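PDB 2HEK: HD domain-containing protein from Aquifex aeolicus, which is of unknown function but binds zinc and GDP at well-separated sites and may hydrolyse dGTP. Local coordinates for residues Val58-Glu63 and Val77-Leu82; Val71-Val77 and Leu150-Ile154; Phe283-Leu287 and Trp361-Arg365; Arg312-Lys318 and Ile349-Tyr355. All blocks are in the same frame, centred on the assembly; numbering follows the deposited sequence.

Contact 1 (Val58-Glu63 and Val77-Leu82); sequences VYHITE and VKLAGL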
# COMPACT_ATOMS: atom_id res chain seq x y z
N VAL A 58 -0.24 -9.71 18.91
CA VAL A 58 -0.26 -9.00 20.22
C VAL A 58 1.13 -9.00 20.90
O VAL A 58 1.64 -7.96 21.37
CB VAL A 58 -1.34 -9.56 21.16
CG1 VAL A 58 -1.30 -8.83 22.52
CG2 VAL A 58 -2.74 -9.39 20.54
N TYR A 59 1.76 -10.18 20.93
CA TYR A 59 3.15 -10.30 21.39
C TYR A 59 4.06 -9.29 20.66
O TYR A 59 4.82 -8.59 21.29
CB TYR A 59 3.64 -11.72 21.16
CG TYR A 59 5.11 -11.98 21.39
CD1 TYR A 59 6.07 -11.75 20.38
CD2 TYR A 59 5.55 -12.53 22.61
CE1 TYR A 59 7.47 -12.02 20.61
CE2 TYR A 59 6.91 -12.82 22.84
CZ TYR A 59 7.86 -12.57 21.84
OH TYR A 59 9.19 -12.85 22.11
N HIS A 60 3.97 -9.21 19.34
CA HIS A 60 4.81 -8.30 18.55
C HIS A 60 4.51 -6.81 18.83
O HIS A 60 5.44 -5.98 19.02
CB HIS A 60 4.59 -8.62 17.06
CG HIS A 60 5.25 -7.65 16.14
ND1 HIS A 60 6.61 -7.66 15.91
CD2 HIS A 60 4.75 -6.63 15.40
CE1 HIS A 60 6.92 -6.69 15.06
NE2 HIS A 60 5.80 -6.05 14.74
N ILE A 61 3.23 -6.44 18.87
CA ILE A 61 2.88 -5.05 19.19
C ILE A 61 3.25 -4.68 20.64
O ILE A 61 3.73 -3.57 20.90
CB ILE A 61 1.38 -4.73 18.91
CG1 ILE A 61 1.14 -4.79 17.41
CG2 ILE A 61 0.99 -3.29 19.42
CD1 ILE A 61 1.88 -3.67 16.62
N THR A 62 3.07 -5.62 21.58
CA THR A 62 3.50 -5.40 22.96
C THR A 62 4.99 -5.10 23.01
O THR A 62 5.39 -4.18 23.72
CB THR A 62 3.17 -6.61 23.86
OG1 THR A 62 1.75 -6.86 23.80
CG2 THR A 62 3.56 -6.32 25.32
N GLU A 63 5.79 -5.89 22.29
CA GLU A 63 7.26 -5.65 22.17
C GLU A 63 7.55 -4.22 21.74
O GLU A 63 8.37 -3.51 22.37
CB GLU A 63 7.89 -6.63 21.17
CG GLU A 63 9.46 -6.63 21.13
CD GLU A 63 9.95 -7.88 20.41
OE1 GLU A 63 9.61 -8.06 19.21
OE2 GLU A 63 10.67 -8.71 21.05
N VAL A 77 5.54 -8.65 30.15
CA VAL A 77 4.33 -8.07 29.56
C VAL A 77 4.14 -8.66 28.15
O VAL A 77 3.01 -8.88 27.75
CB VAL A 77 4.32 -6.52 29.59
CG1 VAL A 77 5.37 -5.94 28.71
CG2 VAL A 77 2.95 -5.95 29.13
N LYS A 78 5.23 -8.96 27.43
CA LYS A 78 5.13 -9.57 26.10
C LYS A 78 4.47 -10.92 26.25
O LYS A 78 3.57 -11.29 25.46
CB LYS A 78 6.49 -9.74 25.42
CG LYS A 78 7.06 -8.43 24.81
CD LYS A 78 8.55 -8.58 24.50
CE LYS A 78 8.85 -9.84 23.63
NZ LYS A 78 10.36 -9.99 23.40
N LEU A 79 4.89 -11.67 27.26
CA LEU A 79 4.26 -12.98 27.43
C LEU A 79 2.82 -12.83 27.89
O LEU A 79 1.98 -13.62 27.49
CB LEU A 79 5.08 -13.91 28.37
CG LEU A 79 6.49 -14.28 27.88
CD1 LEU A 79 7.27 -15.21 28.88
CD2 LEU A 79 6.46 -14.90 26.47
N ALA A 80 2.51 -11.83 28.73
CA ALA A 80 1.12 -11.59 29.09
C ALA A 80 0.28 -11.31 27.83
O ALA A 80 -0.87 -11.76 27.72
CB ALA A 80 1.02 -10.40 30.09
N GLY A 81 0.86 -10.55 26.89
CA GLY A 81 0.20 -10.27 25.58
C GLY A 81 0.00 -11.58 24.82
O GLY A 81 -1.10 -11.89 24.37
N LEU A 82 1.06 -12.36 24.68
CA LEU A 82 0.99 -13.66 23.99
C LEU A 82 -0.13 -14.62 24.48
O LEU A 82 -0.80 -15.28 23.66
CB LEU A 82 2.37 -14.34 24.08
CG LEU A 82 2.56 -15.61 23.23
CD1 LEU A 82 2.58 -15.29 21.70
CD2 LEU A 82 3.86 -16.38 23.65
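Lys78 reaches from helix 74-82 over to helix 51-69 and places NZ 2.7 Å from Glu63 OE2, a short salt bridge in which the nitrogen sits above the carboxylate plane. The bend at chi3 (53°) in an otherwise extended lysine chain brings the ammonium between this carboxylate and the Tyr59 hydroxyl. On the tyrosine side, Lys78 NZ to Tyr59 OH measures 3.3 Å, a weak and somewhat doubtful bond because the place of the hydroxyl is less sure. Glu75 adds a long, weak ion pair to the same ammonium, so the short bond to Glu63 is its main polar tie across the two helices.

Deeper in the interface, Thr62 OG1 bonds both within its own helix and beyond it. It donates to Val58 O at 2.7 Å from above the carbonyl plane (45° out of it), and that carbonyl still receives its regular helical bond from Thr62 N at 2.8 Å. Thr62 OG1 is also hydrogen-bonded to Ser160 OG of helix 160-173, so this buried hydroxyl is gripped twice. The CG2 branch of Thr62 lies 3.6 Å from Val77 O.

Gly81 packs here without a side chain: a CB would point at helix 51-69 and clash with Thr62 OG1. Val58 CG1 lies over the Gly81 backbone instead, and Tyr59 CB meets Leu82 CD1 at 3.8 Å. The two helix segments run nearly antiparallel (153°), their axes 7.8 Å apart. This close helix pair belongs to the all-helical core of the HD domain, where Val58 abuts the zinc ligands His54 and Asp161.

Contact 2 (Val71-Val77 and Leu150-Ile154); sequences VKEKELV and LSEII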
# COMPACT_ATOMS: atom_id res chain seq x y z
N VAL A 71 10.04 0.15 28.87
CA VAL A 71 9.47 -0.63 29.96
C VAL A 71 10.51 -1.64 30.44
O VAL A 71 11.13 -2.34 29.64
CB VAL A 71 8.16 -1.33 29.49
CG1 VAL A 71 7.78 -2.48 30.40
CG2 VAL A 71 7.04 -0.31 29.41
N LYS A 72 10.72 -1.68 31.76
CA LYS A 72 11.67 -2.57 32.41
C LYS A 72 11.27 -4.04 32.22
O LYS A 72 12.05 -4.86 31.73
CB LYS A 72 11.72 -2.21 33.91
CG LYS A 72 12.83 -2.83 34.74
CD LYS A 72 12.93 -2.11 36.11
CE LYS A 72 13.75 -2.93 37.13
NZ LYS A 72 14.01 -2.20 38.43
N GLU A 73 10.03 -4.35 32.57
CA GLU A 73 9.57 -5.73 32.58
C GLU A 73 9.02 -6.12 31.21
O GLU A 73 7.90 -6.62 31.12
CB GLU A 73 8.47 -5.91 33.65
CG GLU A 73 8.89 -5.51 35.11
CD GLU A 73 7.92 -6.10 36.10
OE1 GLU A 73 7.91 -7.34 36.26
OE2 GLU A 73 7.10 -5.34 36.68
N LYS A 74 9.78 -5.86 30.17
CA LYS A 74 9.32 -6.10 28.79
C LYS A 74 8.95 -7.57 28.53
O LYS A 74 7.88 -7.86 28.00
CB LYS A 74 10.38 -5.60 27.79
CG LYS A 74 10.07 -5.91 26.29
CD LYS A 74 11.02 -5.16 25.33
CE LYS A 74 12.48 -5.54 25.54
NZ LYS A 74 13.31 -5.09 24.36
N GLU A 75 9.82 -8.50 28.91
CA GLU A 75 9.54 -9.90 28.55
C GLU A 75 8.25 -10.37 29.20
O GLU A 75 7.45 -11.08 28.58
CB GLU A 75 10.71 -10.83 28.89
CG GLU A 75 10.43 -12.32 28.54
CD GLU A 75 10.30 -12.61 27.03
OE1 GLU A 75 10.49 -11.69 26.17
OE2 GLU A 75 10.02 -13.78 26.71
N LEU A 76 8.01 -9.93 30.43
CA LEU A 76 6.85 -10.45 31.15
C LEU A 76 5.56 -9.94 30.51
O LEU A 76 4.60 -10.69 30.39
CB LEU A 76 6.91 -10.04 32.64
CG LEU A 76 5.70 -10.52 33.43
CD1 LEU A 76 5.79 -12.04 33.61
CD2 LEU A 76 5.63 -9.81 34.77
N VAL A 77 5.54 -8.65 30.15
CA VAL A 77 4.33 -8.07 29.56
C VAL A 77 4.14 -8.66 28.15
O VAL A 77 3.01 -8.88 27.75
CB VAL A 77 4.32 -6.52 29.59
CG1 VAL A 77 5.37 -5.94 28.71
CG2 VAL A 77 2.95 -5.95 29.13
N LEU A 150 1.43 -2.03 33.21
CA LEU A 150 1.72 -3.13 32.31
C LEU A 150 0.44 -3.63 31.70
O LEU A 150 0.41 -3.92 30.50
CB LEU A 150 2.49 -4.28 33.04
CG LEU A 150 3.91 -3.94 33.54
CD1 LEU A 150 4.59 -5.18 34.12
CD2 LEU A 150 4.76 -3.38 32.38
N SER A 151 -0.62 -3.69 32.51
CA SER A 151 -1.92 -4.15 32.03
C SER A 151 -2.50 -3.19 30.98
O SER A 151 -3.11 -3.65 30.01
CB SER A 151 -2.89 -4.29 33.19
OG SER A 151 -4.04 -4.95 32.73
N GLU A 152 -2.30 -1.88 31.18
CA GLU A 152 -2.72 -0.84 30.21
C GLU A 152 -2.06 -1.04 28.84
O GLU A 152 -2.68 -0.77 27.80
CB GLU A 152 -2.34 0.56 30.71
CG GLU A 152 -3.28 1.12 31.75
CD GLU A 152 -2.91 2.53 32.26
OE1 GLU A 152 -1.92 3.16 31.80
OE2 GLU A 152 -3.62 2.99 33.18
N ILE A 153 -0.80 -1.49 28.85
CA ILE A 153 -0.07 -1.71 27.61
C ILE A 153 -0.80 -2.73 26.71
O ILE A 153 -0.82 -2.59 25.50
CB ILE A 153 1.40 -2.09 27.87
CG1 ILE A 153 2.17 -0.88 28.44
CG2 ILE A 153 2.08 -2.69 26.57
CD1 ILE A 153 3.63 -1.18 28.87
N ILE A 154 -1.44 -3.71 27.33
CA ILE A 154 -2.16 -4.75 26.61
C ILE A 154 -3.65 -4.48 26.41
O ILE A 154 -4.15 -4.64 25.29
CB ILE A 154 -2.00 -6.13 27.27
CG1 ILE A 154 -0.53 -6.57 27.27
CG2 ILE A 154 -2.83 -7.22 26.50
CD1 ILE A 154 -0.33 -7.65 28.32
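In the helical core of the HD domain, Val71, in the turn leading into helix 74-82, and Val77, in that helix's first turn, pack against Leu150, Ile153 and Ile154 of helix 145-155 in a contact made almost wholly of aliphatic groups. The two methyls of Val71 divide the work: CG1 meets Leu150 CD2 at 3.7 Å, while CG2 meets Ile153 CD1 at 3.6 Å, the two side chains overlapping alongside, each running toward the other's backbone.

In Val77 a chi1 of 67° puts CG1 between the backbone N and the carbonyl carbon and leaves CG2 anti to the N, directed into the opposing helix, where CG2 lies 3.5 Å from Leu150 O. Ile154 passes alongside, its CD1 3.8 Å from Val77 CG2 and 3.6 Å from Val77 O. Between the two valines the chain makes an inverse gamma turn centred on Glu73, which also occupies the N-cap position of helix 74-82.

The Glu73 side chain stands roughly at right angles to Leu150, with OE2 3.6 Å from Leu150 CD1. That oxygen is not left to the hydrocarbon: it forms a salt bridge with Arg133, whose charge probably also eases the nearness of Glu146. On the other helix, the backbones of Ile153 and Ile154 are hydrogen-bonded to Ser160 and to the zinc ligand Asp161, and the side chain of Ile154 comes about 7 Å from the zinc ion.

Contact 3 (Phe283-Leu287 and Trp361-Arg365); sequences FKTLL and WEKAR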
# COMPACT_ATOMS: atom_id res chain seq x y z
N PHE A 283 -32.75 -15.27 10.16
CA PHE A 283 -33.82 -14.27 10.20
C PHE A 283 -33.40 -13.07 9.37
O PHE A 283 -32.21 -12.67 9.35
CB PHE A 283 -34.18 -13.88 11.63
CG PHE A 283 -34.98 -14.92 12.40
CD1 PHE A 283 -35.08 -16.24 11.97
CD2 PHE A 283 -35.62 -14.57 13.58
CE1 PHE A 283 -35.81 -17.18 12.70
CE2 PHE A 283 -36.36 -15.50 14.33
CZ PHE A 283 -36.46 -16.82 13.89
N LYS A 284 -34.36 -12.50 8.66
CA LYS A 284 -34.09 -11.40 7.75
C LYS A 284 -34.31 -10.05 8.47
O LYS A 284 -35.21 -9.92 9.29
CB LYS A 284 -34.97 -11.57 6.53
CG LYS A 284 -34.82 -10.52 5.47
CD LYS A 284 -35.37 -11.04 4.15
CE LYS A 284 -35.00 -10.13 2.99
NZ LYS A 284 -35.31 -10.80 1.69
N THR A 285 -33.47 -9.06 8.17
CA THR A 285 -33.58 -7.75 8.82
C THR A 285 -34.88 -7.05 8.37
O THR A 285 -35.07 -6.79 7.19
CB THR A 285 -32.37 -6.83 8.51
OG1 THR A 285 -31.15 -7.53 8.81
CG2 THR A 285 -32.42 -5.59 9.36
N LEU A 286 -35.75 -6.76 9.32
CA LEU A 286 -36.98 -6.01 8.98
C LEU A 286 -36.74 -4.50 9.16
O LEU A 286 -37.12 -3.70 8.33
CB LEU A 286 -38.14 -6.49 9.86
CG LEU A 286 -39.53 -5.84 9.70
CD1 LEU A 286 -40.07 -6.02 8.29
CD2 LEU A 286 -40.45 -6.46 10.72
N LEU A 287 -36.09 -4.14 10.26
CA LEU A 287 -35.82 -2.76 10.59
C LEU A 287 -34.39 -2.61 11.10
O LEU A 287 -33.96 -3.37 11.97
CB LEU A 287 -36.79 -2.28 11.68
CG LEU A 287 -36.63 -0.84 12.18
CD1 LEU A 287 -36.98 0.13 11.07
CD2 LEU A 287 -37.45 -0.56 13.45
N TRP A 361 -41.49 -12.72 6.51
CA TRP A 361 -40.91 -11.40 6.31
C TRP A 361 -41.77 -10.48 5.45
O TRP A 361 -41.97 -9.32 5.80
CB TRP A 361 -39.49 -11.53 5.74
CG TRP A 361 -38.76 -10.23 5.62
CD1 TRP A 361 -38.15 -9.53 6.62
CD2 TRP A 361 -38.55 -9.48 4.42
NE1 TRP A 361 -37.57 -8.39 6.12
CE2 TRP A 361 -37.80 -8.34 4.77
CE3 TRP A 361 -38.93 -9.67 3.08
CZ2 TRP A 361 -37.41 -7.38 3.83
CZ3 TRP A 361 -38.54 -8.71 2.14
CH2 TRP A 361 -37.79 -7.58 2.52
N GLU A 362 -42.28 -10.98 4.33
CA GLU A 362 -43.16 -10.18 3.48
C GLU A 362 -44.49 -9.93 4.18
O GLU A 362 -45.08 -8.86 4.03
CB GLU A 362 -43.37 -10.84 2.10
CG GLU A 362 -42.42 -10.33 0.99
CD GLU A 362 -42.75 -8.90 0.49
OE1 GLU A 362 -43.93 -8.48 0.59
OE2 GLU A 362 -41.83 -8.21 -0.01
N LYS A 363 -44.94 -10.92 4.96
CA LYS A 363 -46.16 -10.80 5.75
C LYS A 363 -46.04 -9.71 6.82
O LYS A 363 -46.96 -8.94 7.03
CB LYS A 363 -46.53 -12.13 6.41
CG LYS A 363 -47.18 -13.16 5.48
CD LYS A 363 -47.68 -14.36 6.28
CE LYS A 363 -48.37 -15.39 5.39
NZ LYS A 363 -48.85 -16.56 6.18
N ALA A 364 -44.89 -9.67 7.50
CA ALA A 364 -44.64 -8.67 8.53
C ALA A 364 -44.41 -7.28 7.95
O ALA A 364 -44.75 -6.29 8.57
CB ALA A 364 -43.46 -9.08 9.40
N ARG A 365 -43.85 -7.23 6.74
CA ARG A 365 -43.50 -5.97 6.11
C ARG A 365 -44.74 -5.14 5.77
O ARG A 365 -44.89 -4.03 6.28
CB ARG A 365 -42.67 -6.21 4.86
CG ARG A 365 -42.05 -4.95 4.27
CD ARG A 365 -41.45 -5.23 2.90
NE ARG A 365 -40.85 -4.03 2.32
CZ ARG A 365 -40.25 -3.99 1.13
NH1 ARG A 365 -40.18 -5.09 0.39
NH2 ARG A 365 -39.76 -2.85 0.68
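Lys284 and Trp361 make the tight half of a strand-helix contact in which helix 361-366 lies beside strand 284-289, an outer strand of a three-stranded antiparallel sheet. The short segments run almost parallel (2° between their directions), with their axes 9.7 Å apart. Fully extended from a CG placed anti to the backbone N (chi1 -180°), the lysine is laid along one face of the indole, its CD 3.5 Å above the ring plane. Farther along, CE sits 3.6 Å from the centroid of the six-membered ring in a CH-pi contact, and NZ, 4.1 Å from that centroid, completes a cation-pi interaction.

Leu286, which forms a classic beta bulge with Leu287 opposite Ile354, packs more loosely, its CD2 4.2 Å from Ala364 CB. Leu302 of helix 292-305 touches both of these side chains. Toward solvent the contact thins out: Leu286 CD1 touches exposed Arg365 through its CA and CB, beside the indole, and the extended arginine side chain ends in a salt bridge with Glu362 of its own helix.

An alanine in place of Trp361 is likely to set the Lys284 chain, close to a bound GDP, free to swing and to leave the Thr285 carbonyl without its indole donor. That donor, Trp361 NE1, approaches Thr285 O at 3.2 Å from well above the carbonyl plane, with an angle of 149° at the hydrogen.

Contact 4 (Arg312-Lys318 and Ile349-Tyr355); sequences RFDEVEK and IKLYRIY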
# COMPACT_ATOMS: atom_id res chain seq x y z
N ARG A 312 -36.44 -11.59 16.34
CA ARG A 312 -35.33 -11.30 17.24
C ARG A 312 -35.05 -9.80 17.25
O ARG A 312 -35.27 -9.13 16.25
CB ARG A 312 -34.08 -12.09 16.83
CG ARG A 312 -34.26 -13.61 16.97
CD ARG A 312 -34.25 -14.03 18.44
NE ARG A 312 -34.26 -15.48 18.61
CZ ARG A 312 -35.29 -16.28 18.29
NH1 ARG A 312 -36.39 -15.77 17.76
NH2 ARG A 312 -35.19 -17.59 18.50
N PHE A 313 -34.61 -9.28 18.39
CA PHE A 313 -34.31 -7.86 18.54
C PHE A 313 -32.83 -7.73 18.89
O PHE A 313 -32.24 -8.62 19.50
CB PHE A 313 -35.22 -7.23 19.61
CG PHE A 313 -36.67 -7.46 19.35
CD1 PHE A 313 -37.36 -8.48 20.02
CD2 PHE A 313 -37.34 -6.72 18.39
CE1 PHE A 313 -38.70 -8.73 19.75
CE2 PHE A 313 -38.69 -6.96 18.10
CZ PHE A 313 -39.37 -7.96 18.78
N ASP A 314 -32.22 -6.63 18.48
CA ASP A 314 -30.83 -6.41 18.82
C ASP A 314 -30.63 -4.93 19.04
O ASP A 314 -31.04 -4.13 18.21
CB ASP A 314 -29.91 -6.93 17.70
CG ASP A 314 -28.45 -7.03 18.14
OD1 ASP A 314 -28.19 -7.36 19.32
OD2 ASP A 314 -27.55 -6.76 17.32
N GLU A 315 -30.03 -4.58 20.17
CA GLU A 315 -29.72 -3.18 20.48
C GLU A 315 -28.22 -3.04 20.63
O GLU A 315 -27.60 -3.70 21.46
CB GLU A 315 -30.43 -2.72 21.76
CG GLU A 315 -31.97 -2.82 21.68
CD GLU A 315 -32.71 -2.32 22.94
OE1 GLU A 315 -32.11 -1.61 23.78
OE2 GLU A 315 -33.92 -2.61 23.07
N VAL A 316 -27.64 -2.19 19.79
CA VAL A 316 -26.20 -1.88 19.86
C VAL A 316 -25.99 -0.40 20.21
O VAL A 316 -26.45 0.49 19.51
CB VAL A 316 -25.53 -2.17 18.53
CG1 VAL A 316 -24.18 -1.56 18.51
CG2 VAL A 316 -25.46 -3.66 18.29
N GLU A 317 -25.30 -0.15 21.32
CA GLU A 317 -24.98 1.22 21.75
C GLU A 317 -23.54 1.28 22.24
O GLU A 317 -23.25 0.88 23.39
CB GLU A 317 -25.98 1.72 22.82
CG GLU A 317 -27.38 2.05 22.27
CD GLU A 317 -28.41 2.47 23.32
OE1 GLU A 317 -28.10 2.46 24.54
OE2 GLU A 317 -29.54 2.83 22.92
N LYS A 318 -22.64 1.78 21.37
CA LYS A 318 -21.19 1.74 21.56
C LYS A 318 -20.47 3.10 21.48
O LYS A 318 -20.61 3.85 20.51
CB LYS A 318 -20.57 0.82 20.52
CG LYS A 318 -19.10 0.58 20.69
CD LYS A 318 -18.87 -0.41 21.82
CE LYS A 318 -17.38 -0.63 22.09
NZ LYS A 318 -17.11 -1.89 22.85
N ILE A 349 -22.19 5.11 18.65
CA ILE A 349 -22.95 4.37 17.65
C ILE A 349 -24.19 3.83 18.35
O ILE A 349 -24.08 3.18 19.39
CB ILE A 349 -22.08 3.21 17.07
CG1 ILE A 349 -20.86 3.78 16.32
CG2 ILE A 349 -22.93 2.22 16.20
CD1 ILE A 349 -19.64 2.77 16.21
N LYS A 350 -25.36 4.06 17.78
CA LYS A 350 -26.63 3.52 18.34
C LYS A 350 -27.40 2.88 17.22
O LYS A 350 -27.81 3.58 16.30
CB LYS A 350 -27.47 4.66 18.93
CG LYS A 350 -26.95 5.21 20.26
CD LYS A 350 -27.58 6.57 20.59
CE LYS A 350 -28.96 6.44 21.23
NZ LYS A 350 -28.86 5.97 22.65
N LEU A 351 -27.60 1.57 17.28
CA LEU A 351 -28.32 0.89 16.22
C LEU A 351 -29.31 -0.07 16.82
O LEU A 351 -28.97 -0.80 17.78
CB LEU A 351 -27.34 0.12 15.29
CG LEU A 351 -26.39 0.93 14.38
CD1 LEU A 351 -25.16 0.08 14.01
CD2 LEU A 351 -27.09 1.40 13.11
N TYR A 352 -30.51 -0.10 16.26
CA TYR A 352 -31.55 -1.01 16.76
C TYR A 352 -32.03 -1.82 15.60
O TYR A 352 -32.35 -1.27 14.57
CB TYR A 352 -32.71 -0.22 17.41
CG TYR A 352 -32.17 0.83 18.34
CD1 TYR A 352 -32.00 2.13 17.91
CD2 TYR A 352 -31.73 0.48 19.61
CE1 TYR A 352 -31.45 3.09 18.75
CE2 TYR A 352 -31.15 1.40 20.43
CZ TYR A 352 -31.05 2.71 20.00
OH TYR A 352 -30.48 3.64 20.82
N ARG A 353 -32.04 -3.13 15.76
CA ARG A 353 -32.41 -3.98 14.64
C ARG A 353 -33.57 -4.87 15.02
O ARG A 353 -33.63 -5.36 16.15
CB ARG A 353 -31.22 -4.85 14.16
CG ARG A 353 -30.38 -4.15 13.08
CD ARG A 353 -29.47 -3.10 13.66
NE ARG A 353 -28.53 -2.63 12.63
CZ ARG A 353 -27.26 -3.04 12.52
NH1 ARG A 353 -26.74 -3.91 13.40
NH2 ARG A 353 -26.49 -2.55 11.53
N ILE A 354 -34.45 -5.12 14.07
CA ILE A 354 -35.49 -6.16 14.25
C ILE A 354 -35.35 -7.15 13.11
O ILE A 354 -35.27 -6.78 11.94
CB ILE A 354 -36.95 -5.59 14.28
CG1 ILE A 354 -37.10 -4.57 15.41
CG2 ILE A 354 -37.98 -6.72 14.48
CD1 ILE A 354 -38.46 -3.80 15.38
N TYR A 355 -35.30 -8.42 13.47
CA TYR A 355 -35.16 -9.49 12.49
C TYR A 355 -36.38 -10.40 12.57
O TYR A 355 -36.86 -10.67 13.68
CB TYR A 355 -33.95 -10.35 12.88
CG TYR A 355 -32.62 -9.60 12.89
CD1 TYR A 355 -32.10 -9.12 14.08
CD2 TYR A 355 -31.89 -9.40 11.70
CE1 TYR A 355 -30.84 -8.45 14.12
CE2 TYR A 355 -30.64 -8.74 11.73
CZ TYR A 355 -30.14 -8.27 12.94
OH TYR A 355 -28.93 -7.61 13.01
O HOH W 1 -28.07 -5.85 15.04
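Strands 311-318 and 349-356 are neighbours in a three-stranded antiparallel sheet, and the pairing from Arg312 with Tyr355 to Lys318 with Ile349 is unbroken. Hydrogen-bonded and non-hydrogen-bonded pairs alternate along it; eight backbone bonds join the strands, among them Val316 N to Leu351 O at 2.8 Å and Leu351 N to Val316 O at 2.7 Å.

On the face carrying Phe313, Glu315 and Glu317, Phe313 lies side by side with Ile354, CD2 3.7 Å from Ile354 CG1. Glu315 CG meets the edge of the Tyr352 ring at CD2, 3.9 Å away. Glu317 OE2 also lies at that ring's edge and accepts from Tyr352 OH; the modelled separation, 2.4 Å, is too short to be trusted exactly. Lys350, bent at chi3 and chi4, adds a salt bridge to the same oxygen, NZ to Glu317 OE2 being 3.2 Å and weak as a hydrogen bond. A phenylalanine replacing Tyr352 would probably leave Glu317 OE2 with only the Lys350 salt bridge across the strands, the hydroxyl donor being lost.

On the other face, one water donates to Asp314 OD2 and to Tyr355 OH (2.8 Å) and accepts from Arg353 NH1 (2.9 Å). These groups also bind helix 224-240 and its approach: Asp314 forms a salt bridge with Arg227, while Tyr355 OH and Arg353 NH1 hydrogen-bond to Lys224 O and Phe222 O. The buried aspartate is therefore likely to stay ionised, with Arg227 balancing its charge directly and Arg353 through the water.

How the contacts relate
Contacts 1 and 2 adjoin within the HD domain: they share Val77 on helix 74-82, and Ile154 CD1 of contact 2 lies 3.5 Å from Ala80 CB of contact 1. Together they flank the zinc site, which the side chain of Val58 approaches to about 5 Å. Contacts 3 and 4 lie on the opposite side of the chain's centre and meet through one sheet, where the middle strand of contact 4 pairs with the outer strand of contact 3. The side chain of Lys284 comes within about 4 Å of a bound GDP, and that of Tyr355 stays about 8 Å from one. The centres of contacts 1 and 4 are 34 Å apart, consistent with zinc and this GDP occupying separate regions.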